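Local coordinates for 39 kDa initiator binding protein (Trichomonas vaginalis, PDB 1PP7) that probably directs transcription initiation in this early-branching eukaryote, its N-terminal domain recognising and binding the initiator element of core promoters, at residues F65-K70 with T103-S108; K37-L42 with L57-D62; A8-R13 with P49-E54. All blocks are in the same frame, centred on the assembly; numbering follows the deposited sequence.

Interaction 1. Residues F65-K70 with T103-S108; sequences FKMKKK and TQWKRS. With nucleotides of chain B.
One face of the F65 ring carries CB of W105, which sits over it 3.6 Å from CZ and offset toward the rim. The indole of W105 has the methyl CE of M67 on one face, 3.6 Å from NE1; CE makes a CH-pi contact over the five-membered ring, and SD approaches it obliquely as a Met-aromatic contact. F65 and W105 themselves run almost parallel, planes 23° apart, but slid so far that they barely overlap; F110 meets the ring of F65 as well. All this lies on one side of an antiparallel strand pair, 65-67 against 102-106, in the sheet of a DNA-binding domain of the helix-turn-helix clan. F65 with W105 and M67 with T103 are the hydrogen-bonded pairs: W105 N gives to F65 O at 2.6 Å, and T103 N to M67 O at 2.8 Å. Between them, K66 and Q104 form a non-hydrogen-bonded pair whose side chains go to the other face, K66 CB lying 3.7 Å from Q104 CG. M67 has CG between its backbone N and carbonyl carbon (chi1 78°), which lays it beside T103 CG2, 4.0 Å away. Beyond the strand, K69 crosses W105 at about a right angle, and its aliphatic part covers T103 CG2. T103 OG1 bonds to Q96 O. K69 NZ hydrogen-bonds to N84 OD1 and makes a weak hydrogen bond of 3.0 Å to OP2 of DA3 in chain B.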
loop_
_atom_site.group_PDB
_atom_site.type_symbol
_atom_site.label_atom_id
_atom_site.label_comp_id
_atom_site.label_asym_id
_atom_site.label_seq_id
_atom_site.Cartn_x
_atom_site.Cartn_y
_atom_site.Cartn_z
ATOM N N PHE C 65 0.852 0.295 10.171
ATOM C CA PHE C 65 -0.045 1.018 9.271
ATOM C C PHE C 65 -1.339 0.235 9.224
ATOM O O PHE C 65 -1.401 -0.934 9.606
ATOM C CB PHE C 65 0.540 1.174 7.830
ATOM C CG PHE C 65 0.829 -0.136 7.092
ATOM C CD1 PHE C 65 2.070 -0.804 7.266
ATOM C CD2 PHE C 65 -0.065 -0.625 6.139
ATOM C CE1 PHE C 65 2.412 -1.916 6.508
ATOM C CE2 PHE C 65 0.257 -1.749 5.354
ATOM C CZ PHE C 65 1.504 -2.399 5.540
ATOM N N LYS C 66 -2.390 0.899 8.775
ATOM C CA LYS C 66 -3.662 0.259 8.660
ATOM C C LYS C 66 -4.037 0.510 7.246
ATOM O O LYS C 66 -3.545 1.470 6.646
ATOM C CB LYS C 66 -4.691 0.888 9.588
ATOM C CG LYS C 66 -4.845 2.423 9.467
ATOM C CD LYS C 66 -6.146 2.809 10.197
ATOM C CE LYS C 66 -6.126 4.247 10.761
ATOM N NZ LYS C 66 -7.522 4.726 11.226
ATOM N N MET C 67 -4.925 -0.327 6.710
ATOM C CA MET C 67 -5.335 -0.151 5.338
ATOM C C MET C 67 -6.650 -0.842 5.113
ATOM O O MET C 67 -7.092 -1.617 5.953
ATOM C CB MET C 67 -4.264 -0.741 4.371
ATOM C CG MET C 67 -4.263 -2.268 4.216
ATOM S SD MET C 67 -3.024 -2.827 2.925
ATOM C CE MET C 67 -1.887 -3.694 3.863
ATOM N N LYS C 68 -7.290 -0.495 3.992
ATOM C CA LYS C 68 -8.504 -1.145 3.551
ATOM C C LYS C 68 -7.988 -1.929 2.312
ATOM O O LYS C 68 -7.802 -1.367 1.232
ATOM C CB LYS C 68 -9.546 -0.093 3.180
ATOM C CG LYS C 68 -10.183 0.581 4.383
ATOM C CD LYS C 68 -11.523 1.197 4.018
ATOM C CE LYS C 68 -12.175 1.850 5.253
ATOM N NZ LYS C 68 -13.639 2.219 5.144
ATOM N N LYS C 69 -7.724 -3.221 2.461
ATOM C CA LYS C 69 -7.174 -3.969 1.321
ATOM C C LYS C 69 -8.008 -3.852 0.056
ATOM O O LYS C 69 -7.480 -3.720 -1.041
ATOM C CB LYS C 69 -6.962 -5.434 1.687
ATOM C CG LYS C 69 -5.995 -5.543 2.811
ATOM C CD LYS C 69 -5.562 -6.934 3.046
ATOM C CE LYS C 69 -6.607 -7.689 3.851
ATOM N NZ LYS C 69 -6.348 -9.150 3.716
ATOM N N LYS C 70 -9.318 -3.885 0.222
ATOM C CA LYS C 70 -10.203 -3.774 -0.911
ATOM C C LYS C 70 -9.823 -2.557 -1.807
ATOM O O LYS C 70 -9.722 -2.714 -3.016
ATOM C CB LYS C 70 -11.648 -3.691 -0.394
ATOM C CG LYS C 70 -12.702 -3.976 -1.439
ATOM C CD LYS C 70 -13.882 -4.705 -0.814
ATOM C CE LYS C 70 -15.009 -4.920 -1.829
ATOM N NZ LYS C 70 -16.220 -5.606 -1.223
ATOM N N THR C 103 -7.658 -3.137 8.272
ATOM C CA THR C 103 -6.783 -4.163 8.739
ATOM C C THR C 103 -5.498 -3.412 9.156
ATOM O O THR C 103 -5.276 -2.287 8.692
ATOM C CB THR C 103 -6.761 -5.238 7.581
ATOM O OG1 THR C 103 -6.827 -6.548 8.152
ATOM C CG2 THR C 103 -5.684 -5.069 6.619
ATOM N N GLN C 104 -4.724 -3.952 10.111
ATOM C CA GLN C 104 -3.500 -3.277 10.578
ATOM C C GLN C 104 -2.316 -4.138 10.369
ATOM O O GLN C 104 -2.435 -5.367 10.450
ATOM C CB GLN C 104 -3.597 -2.954 12.042
ATOM C CG GLN C 104 -3.745 -1.485 12.304
ATOM C CD GLN C 104 -4.164 -1.220 13.697
ATOM O OE1 GLN C 104 -3.500 -1.670 14.647
ATOM N NE2 GLN C 104 -5.289 -0.488 13.854
ATOM N N TRP C 105 -1.158 -3.496 10.153
ATOM C CA TRP C 105 0.074 -4.207 9.820
ATOM C C TRP C 105 1.405 -3.672 10.270
ATOM O O TRP C 105 1.522 -2.509 10.570
ATOM C CB TRP C 105 0.217 -4.326 8.295
ATOM C CG TRP C 105 -0.939 -4.929 7.645
ATOM C CD1 TRP C 105 -2.148 -4.348 7.451
ATOM C CD2 TRP C 105 -1.052 -6.272 7.167
ATOM N NE1 TRP C 105 -3.002 -5.228 6.904
ATOM C CE2 TRP C 105 -2.367 -6.427 6.707
ATOM C CE3 TRP C 105 -0.174 -7.349 7.083
ATOM C CZ2 TRP C 105 -2.844 -7.633 6.162
ATOM C CZ3 TRP C 105 -0.635 -8.544 6.554
ATOM C CH2 TRP C 105 -1.966 -8.676 6.101
ATOM N N LYS C 106 2.421 -4.553 10.203
ATOM C CA LYS C 106 3.817 -4.244 10.499
ATOM C C LYS C 106 4.687 -5.256 9.748
ATOM O O LYS C 106 4.222 -6.307 9.338
ATOM C CB LYS C 106 4.117 -4.271 12.006
ATOM C CG LYS C 106 4.914 -5.473 12.523
ATOM C CD LYS C 106 4.353 -5.960 13.839
ATOM C CE LYS C 106 5.421 -6.571 14.781
ATOM N NZ LYS C 106 6.072 -7.811 14.315
ATOM N N ARG C 107 5.960 -4.945 9.553
ATOM C CA ARG C 107 6.859 -5.835 8.810
ATOM C C ARG C 107 8.213 -5.341 9.231
ATOM O O ARG C 107 8.442 -4.132 9.257
ATOM C CB ARG C 107 6.661 -5.655 7.304
ATOM C CG ARG C 107 7.602 -6.527 6.466
ATOM C CD ARG C 107 7.771 -6.020 5.043
ATOM N NE ARG C 107 8.394 -6.997 4.152
ATOM C CZ ARG C 107 9.355 -6.709 3.256
ATOM N NH1 ARG C 107 9.844 -5.472 3.117
ATOM N NH2 ARG C 107 9.801 -7.658 2.462
ATOM N N SER C 108 9.131 -6.231 9.566
ATOM C CA SER C 108 10.413 -5.745 10.062
ATOM C C SER C 108 11.182 -4.850 9.051
ATOM O O SER C 108 11.321 -5.176 7.882
ATOM C CB SER C 108 11.251 -6.940 10.576
ATOM O OG SER C 108 11.799 -7.659 9.483
ATOM P P DA B 3 -9.055 -10.214 6.219
ATOM O OP1 DA B 3 -8.449 -9.821 7.531
ATOM O OP2 DA B 3 -9.016 -9.293 5.060
ATOM O "O5'" DA B 3 -8.377 -11.565 5.748
ATOM C "C5'" DA B 3 -7.948 -12.516 6.711
ATOM C "C4'" DA B 3 -7.429 -13.743 6.003
ATOM O "O4'" DA B 3 -8.472 -14.389 5.227
ATOM C "C3'" DA B 3 -6.264 -13.532 5.027
ATOM O "O3'" DA B 3 -5.480 -14.681 5.227
ATOM C "C2'" DA B 3 -6.930 -13.672 3.674
ATOM C "C1'" DA B 3 -7.908 -14.776 3.996
ATOM N N9 DA B 3 -8.975 -15.042 3.025
ATOM C C8 DA B 3 -9.687 -14.165 2.230
ATOM N N7 DA B 3 -10.554 -14.761 1.427
ATOM C C5 DA B 3 -10.400 -16.106 1.713
ATOM C C6 DA B 3 -11.015 -17.269 1.180
ATOM N N6 DA B 3 -11.953 -17.243 0.221
ATOM N N1 DA B 3 -10.617 -18.474 1.674
ATOM C C2 DA B 3 -9.672 -18.497 2.641
ATOM N N3 DA B 3 -9.028 -17.470 3.226
ATOM C C4 DA B 3 -9.440 -16.293 2.707
#

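Interaction 2. Residues K37-L42 with L57-D62; sequences KLHMLL and LSWISD. With ZN (zinc ion), chain I.
L42 wedges between L57 and W59, and its atoms can be taken in order. CB lies 4.2 Å from NE1 of the indole. CG comes down over one face of W59, offset toward the rim, 3.8 Å from CE2 in a CH-pi contact. Then the chain forks: CD2 stays near W59 CZ2, while CD1 turns to L57 and meets its CG at 3.6 Å. L57 crosses L42 at about a right angle; chi1 of -172° sets its CG anti to the backbone N, where L42 CD1 meets it. L57 CD2, one of its two methyls, touches L41 CD1 at 3.4 Å and L38 CD2 at 3.5 Å. No hydrogen bond joins the two segments; the junction is leucine against leucine, closed by tryptophan. At its far end W59 brings CZ2 to H39 NE2. That imidazole is gripped at both nitrogens: ND1 binds a zinc ion at 2.1 Å, which also carries a water, and NE2 bonds to T111 O, while F110 meets the ring edge-to-face. The 37-42 part of helix 34-45 crosses strand 57-59 at 78°, on the core side of the sheet, with L57 also touching F65 and M67 of the adjoining strand and V72 of helix 69-76, and L41 resting on V75.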
loop_
_atom_site.group_PDB
_atom_site.type_symbol
_atom_site.label_atom_id
_atom_site.label_comp_id
_atom_site.label_asym_id
_atom_site.label_seq_id
_atom_site.Cartn_x
_atom_site.Cartn_y
_atom_site.Cartn_z
ATOM N N LYS C 37 6.389 -0.362 -3.569
ATOM C CA LYS C 37 5.187 0.238 -4.115
ATOM C C LYS C 37 4.294 0.577 -2.888
ATOM O O LYS C 37 3.774 1.690 -2.793
ATOM C CB LYS C 37 4.459 -0.712 -5.064
ATOM C CG LYS C 37 5.281 -0.949 -6.319
ATOM C CD LYS C 37 4.781 -2.134 -7.110
ATOM C CE LYS C 37 4.917 -1.863 -8.592
ATOM N NZ LYS C 37 4.755 -3.104 -9.459
ATOM N N LEU C 38 4.143 -0.349 -1.939
ATOM C CA LEU C 38 3.315 -0.050 -0.775
ATOM C C LEU C 38 3.905 1.149 -0.089
ATOM O O LEU C 38 3.178 2.067 0.287
ATOM C CB LEU C 38 3.297 -1.194 0.245
ATOM C CG LEU C 38 1.930 -1.758 0.631
ATOM C CD1 LEU C 38 2.038 -2.585 1.911
ATOM C CD2 LEU C 38 0.909 -0.617 0.743
ATOM N N HIS C 39 5.231 1.146 0.031
ATOM C CA HIS C 39 5.921 2.192 0.736
ATOM C C HIS C 39 5.790 3.536 0.073
ATOM O O HIS C 39 5.548 4.550 0.764
ATOM C CB HIS C 39 7.404 1.824 0.986
ATOM C CG HIS C 39 7.992 2.501 2.183
ATOM N ND1 HIS C 39 8.663 3.709 2.106
ATOM C CD2 HIS C 39 7.885 2.214 3.507
ATOM C CE1 HIS C 39 8.942 4.138 3.329
ATOM N NE2 HIS C 39 8.479 3.251 4.200
ATOM N N MET C 40 5.946 3.595 -1.246
ATOM C CA MET C 40 5.785 4.910 -1.893
ATOM C C MET C 40 4.353 5.382 -1.746
ATOM O O MET C 40 4.128 6.549 -1.693
ATOM C CB MET C 40 6.064 4.852 -3.377
ATOM C CG MET C 40 7.472 4.504 -3.678
ATOM S SD MET C 40 7.730 4.343 -5.477
ATOM C CE MET C 40 8.235 2.546 -5.696
ATOM N N LEU C 41 3.401 4.456 -1.700
ATOM C CA LEU C 41 1.998 4.796 -1.627
ATOM C C LEU C 41 1.705 5.424 -0.281
ATOM O O LEU C 41 1.140 6.475 -0.186
ATOM C CB LEU C 41 1.150 3.536 -1.777
ATOM C CG LEU C 41 0.030 3.631 -2.789
ATOM C CD1 LEU C 41 -1.209 2.909 -2.293
ATOM C CD2 LEU C 41 -0.280 5.097 -3.027
ATOM N N LEU C 42 2.145 4.722 0.747
ATOM C CA LEU C 42 2.036 5.077 2.137
ATOM C C LEU C 42 2.693 6.454 2.333
ATOM O O LEU C 42 2.090 7.390 2.904
ATOM C CB LEU C 42 2.779 4.003 2.891
ATOM C CG LEU C 42 2.310 3.319 4.158
ATOM C CD1 LEU C 42 0.897 3.621 4.533
ATOM C CD2 LEU C 42 2.569 1.861 3.968
ATOM N N LEU C 57 -5.018 3.851 3.801
ATOM C CA LEU C 57 -3.656 3.384 3.848
ATOM C C LEU C 57 -2.881 4.491 4.544
ATOM O O LEU C 57 -2.555 5.490 3.917
ATOM C CB LEU C 57 -3.111 3.164 2.439
ATOM C CG LEU C 57 -1.751 2.498 2.392
ATOM C CD1 LEU C 57 -1.799 1.336 3.346
ATOM C CD2 LEU C 57 -1.400 2.071 0.954
ATOM N N SER C 58 -2.616 4.309 5.845
ATOM C CA SER C 58 -1.872 5.286 6.652
ATOM C C SER C 58 -1.122 4.736 7.877
ATOM O O SER C 58 -1.491 3.725 8.464
ATOM C CB SER C 58 -2.797 6.458 7.094
ATOM O OG SER C 58 -3.978 6.017 7.707
ATOM N N TRP C 59 -0.034 5.402 8.241
ATOM C CA TRP C 59 0.727 4.972 9.414
ATOM C C TRP C 59 -0.036 5.325 10.693
ATOM O O TRP C 59 -0.640 6.407 10.819
ATOM C CB TRP C 59 2.081 5.673 9.481
ATOM C CG TRP C 59 3.017 5.341 8.347
ATOM C CD1 TRP C 59 3.334 6.147 7.280
ATOM C CD2 TRP C 59 3.793 4.133 8.187
ATOM N NE1 TRP C 59 4.254 5.513 6.485
ATOM C CE2 TRP C 59 4.552 4.281 7.018
ATOM C CE3 TRP C 59 3.916 2.950 8.928
ATOM C CZ2 TRP C 59 5.410 3.304 6.565
ATOM C CZ3 TRP C 59 4.770 1.975 8.486
ATOM C CH2 TRP C 59 5.507 2.155 7.310
ATOM N N ILE C 60 -0.016 4.426 11.651
ATOM C CA ILE C 60 -0.651 4.733 12.926
ATOM C C ILE C 60 0.530 4.978 13.935
ATOM O O ILE C 60 0.352 5.529 15.008
ATOM C CB ILE C 60 -1.638 3.592 13.335
ATOM C CG1 ILE C 60 -0.899 2.280 13.533
ATOM C CG2 ILE C 60 -2.686 3.398 12.209
ATOM C CD1 ILE C 60 -1.845 1.117 13.649
ATOM N N SER C 61 1.737 4.579 13.558
ATOM C CA SER C 61 2.912 4.833 14.386
ATOM C C SER C 61 4.134 4.792 13.463
ATOM O O SER C 61 3.973 4.658 12.233
ATOM C CB SER C 61 3.037 3.801 15.508
ATOM O OG SER C 61 3.305 2.504 15.013
ATOM N N ASP C 62 5.338 4.925 14.016
ATOM C CA ASP C 62 6.558 4.861 13.198
ATOM C C ASP C 62 6.647 3.488 12.516
ATOM O O ASP C 62 7.321 3.336 11.470
ATOM C CB ASP C 62 7.837 5.036 14.048
ATOM C CG ASP C 62 8.227 6.512 14.291
ATOM O OD1 ASP C 62 7.887 7.398 13.451
ATOM O OD2 ASP C 62 8.909 6.765 15.330
HETATM ZN ZN ZN I . 9.730 4.560 0.567
HETATM O O HOH W 1 8.845 6.577 -0.143
#

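Interaction 3. Residues A8-R13 with P49-E54; sequences ASFTSR and PQLEEE
R13 reaches across to Q50, L51 and E54, and its own NE is tied to the carbonyl oxygen of S9, one helical turn back, in a hydrogen bond of 3.0 Å. The donor stands above the carbonyl plane, 47° out of it. Bending at chi3 (-71°) places NE there. The backbone N of R13 bonds to F10 O, so both the side chain and the backbone of this residue bond back to the preceding turn.

With NE held, the guanidinium presents its rim and one face to helix 49-55. NH2 forms a salt bridge with E54 OE1 at 3.3 Å, and the hydrogen bond within it is weak. Of the two carboxylate oxygens OE1 alone is near NH2, with the guanidinium and carboxylate planes 82° apart. CG of E54 lies at the guanidinium edge, 3.5 Å from NH2. On the other terminal nitrogen, NH1 has CG of Q50 beside it at 3.5 Å, again in the plane of the group, while the amide of Q50 is turned nearly perpendicular. L51 covers one face: its CD2 sits above the plane toward the rim, 3.9 Å from NH2. Its other methyl, CD1, lies 4.1 Å from both R13 CB and F10 O.

Deeper down, F10 brings CE1 to 4.1 Å from E54 CB and meets L51 CD2 obliquely. This is a mixed contact, oily on the inside and charged toward solvent, joining the N-terminal helix to the domain body. Helix 6-11, through F10, and R13 just after it pack against helix 49-55; F10 also touches N71 and V75 of helix 69-76, and L51 leans on L45 of helix 34-45.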
loop_
_atom_site.group_PDB
_atom_site.type_symbol
_atom_site.label_atom_id
_atom_site.label_comp_id
_atom_site.label_asym_id
_atom_site.label_seq_id
_atom_site.Cartn_x
_atom_site.Cartn_y
_atom_site.Cartn_z
ATOM N N ALA C 8 -11.022 5.147 -10.868
ATOM C CA ALA C 8 -10.864 6.307 -11.741
ATOM C C ALA C 8 -10.685 7.565 -10.908
ATOM O O ALA C 8 -9.915 8.441 -11.285
ATOM C CB ALA C 8 -12.079 6.468 -12.643
ATOM N N SER C 9 -11.400 7.655 -9.784
ATOM C CA SER C 9 -11.299 8.826 -8.911
ATOM C C SER C 9 -10.023 8.749 -8.071
ATOM O O SER C 9 -9.425 9.790 -7.753
ATOM C CB SER C 9 -12.540 8.951 -7.994
ATOM O OG SER C 9 -12.399 8.228 -6.775
ATOM N N PHE C 10 -9.619 7.519 -7.717
ATOM C CA PHE C 10 -8.394 7.269 -6.938
ATOM C C PHE C 10 -7.150 7.597 -7.765
ATOM O O PHE C 10 -6.359 8.489 -7.416
ATOM C CB PHE C 10 -8.230 5.794 -6.533
ATOM C CG PHE C 10 -9.198 5.304 -5.513
ATOM C CD1 PHE C 10 -9.907 6.182 -4.704
ATOM C CD2 PHE C 10 -9.405 3.930 -5.370
ATOM C CE1 PHE C 10 -10.825 5.696 -3.760
ATOM C CE2 PHE C 10 -10.315 3.433 -4.433
ATOM C CZ PHE C 10 -11.026 4.318 -3.627
ATOM N N THR C 11 -6.965 6.859 -8.855
ATOM C CA THR C 11 -5.767 7.079 -9.655
ATOM C C THR C 11 -5.770 8.472 -10.255
ATOM O O THR C 11 -4.722 9.132 -10.270
ATOM C CB THR C 11 -5.568 6.017 -10.780
ATOM O OG1 THR C 11 -6.055 6.529 -12.020
ATOM C CG2 THR C 11 -6.289 4.724 -10.434
ATOM N N SER C 12 -6.936 8.935 -10.714
ATOM C CA SER C 12 -7.026 10.270 -11.289
ATOM C C SER C 12 -6.583 11.337 -10.281
ATOM O O SER C 12 -6.227 12.448 -10.673
ATOM C CB SER C 12 -8.452 10.584 -11.726
ATOM O OG SER C 12 -9.227 11.026 -10.609
ATOM N N ARG C 13 -6.596 11.015 -8.993
ATOM C CA ARG C 13 -6.204 11.994 -8.002
ATOM C C ARG C 13 -4.792 11.861 -7.491
ATOM O O ARG C 13 -4.280 12.720 -6.788
ATOM C CB ARG C 13 -7.213 11.994 -6.862
ATOM C CG ARG C 13 -8.488 12.671 -7.333
ATOM C CD ARG C 13 -9.362 13.030 -6.189
ATOM N NE ARG C 13 -9.931 11.829 -5.597
ATOM C CZ ARG C 13 -10.198 11.696 -4.302
ATOM N NH1 ARG C 13 -9.938 12.707 -3.465
ATOM N NH2 ARG C 13 -10.705 10.547 -3.846
ATOM N N PRO C 49 -4.179 13.865 2.889
ATOM C CA PRO C 49 -5.150 13.446 3.921
ATOM C C PRO C 49 -6.486 13.000 3.369
ATOM O O PRO C 49 -7.076 12.040 3.864
ATOM C CB PRO C 49 -5.354 14.693 4.770
ATOM C CG PRO C 49 -4.148 15.447 4.595
ATOM C CD PRO C 49 -3.631 15.193 3.216
ATOM N N GLN C 50 -6.964 13.711 2.356
ATOM C CA GLN C 50 -8.254 13.421 1.738
ATOM C C GLN C 50 -8.151 12.082 1.043
ATOM O O GLN C 50 -8.908 11.175 1.328
ATOM C CB GLN C 50 -8.651 14.565 0.759
ATOM C CG GLN C 50 -9.751 14.245 -0.288
ATOM C CD GLN C 50 -10.079 15.442 -1.247
ATOM O OE1 GLN C 50 -9.216 15.890 -2.046
ATOM N NE2 GLN C 50 -11.327 15.952 -1.168
ATOM N N LEU C 51 -7.184 11.930 0.160
ATOM C CA LEU C 51 -7.047 10.671 -0.543
ATOM C C LEU C 51 -6.720 9.521 0.424
ATOM O O LEU C 51 -7.216 8.409 0.281
ATOM C CB LEU C 51 -5.950 10.791 -1.592
ATOM C CG LEU C 51 -6.381 10.373 -2.993
ATOM C CD1 LEU C 51 -5.139 10.145 -3.821
ATOM C CD2 LEU C 51 -7.221 9.113 -2.933
ATOM N N GLU C 52 -5.863 9.795 1.396
ATOM C CA GLU C 52 -5.473 8.811 2.390
ATOM C C GLU C 52 -6.719 8.271 3.071
ATOM O O GLU C 52 -6.734 7.103 3.411
ATOM C CB GLU C 52 -4.523 9.481 3.369
ATOM C CG GLU C 52 -4.200 8.763 4.633
ATOM C CD GLU C 52 -3.217 9.586 5.522
ATOM O OE1 GLU C 52 -3.483 10.795 5.851
ATOM O OE2 GLU C 52 -2.162 9.004 5.887
ATOM N N GLU C 53 -7.751 9.124 3.237
ATOM C CA GLU C 53 -9.078 8.778 3.837
ATOM C C GLU C 53 -9.798 7.798 2.888
ATOM O O GLU C 53 -10.079 6.645 3.227
ATOM C CB GLU C 53 -10.058 10.003 3.934
ATOM C CG GLU C 53 -10.005 11.057 5.107
ATOM C CD GLU C 53 -10.971 12.301 4.877
ATOM O OE1 GLU C 53 -11.084 13.209 5.757
ATOM O OE2 GLU C 53 -11.619 12.374 3.802
ATOM N N GLU C 54 -10.135 8.323 1.707
ATOM C CA GLU C 54 -10.844 7.577 0.684
ATOM C C GLU C 54 -10.197 6.192 0.443
ATOM O O GLU C 54 -10.898 5.175 0.433
ATOM C CB GLU C 54 -10.894 8.393 -0.622
ATOM C CG GLU C 54 -11.247 9.880 -0.439
ATOM C CD GLU C 54 -12.759 10.219 -0.581
ATOM O OE1 GLU C 54 -13.270 10.285 -1.738
ATOM O OE2 GLU C 54 -13.439 10.428 0.462
#

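Overall arrangement
Interactions 1 and 2 are buried and share one sheet: strand 65-67 lies between 57-59 and 102-106, and K66 N probably bonds to S58 O where the two contacts touch. Interaction 1 relies on backbone hydrogen bonds plus aromatic and methionine side chains packed on one face; interaction 2 has no hydrogen bond across it and joins helix to sheet by leucine and indole packing. Interaction 3 is partly exposed and helix to helix, its polar part a salt bridge whose hydrogen bond is weak. Helix 49-55 connects it to interaction 2, since it follows helix 34-45 and precedes strand 57-59, with E52 packing on S58. Interaction 1 includes a lysine that reaches the DNA backbone, whereas interaction 2 holds a zinc ion.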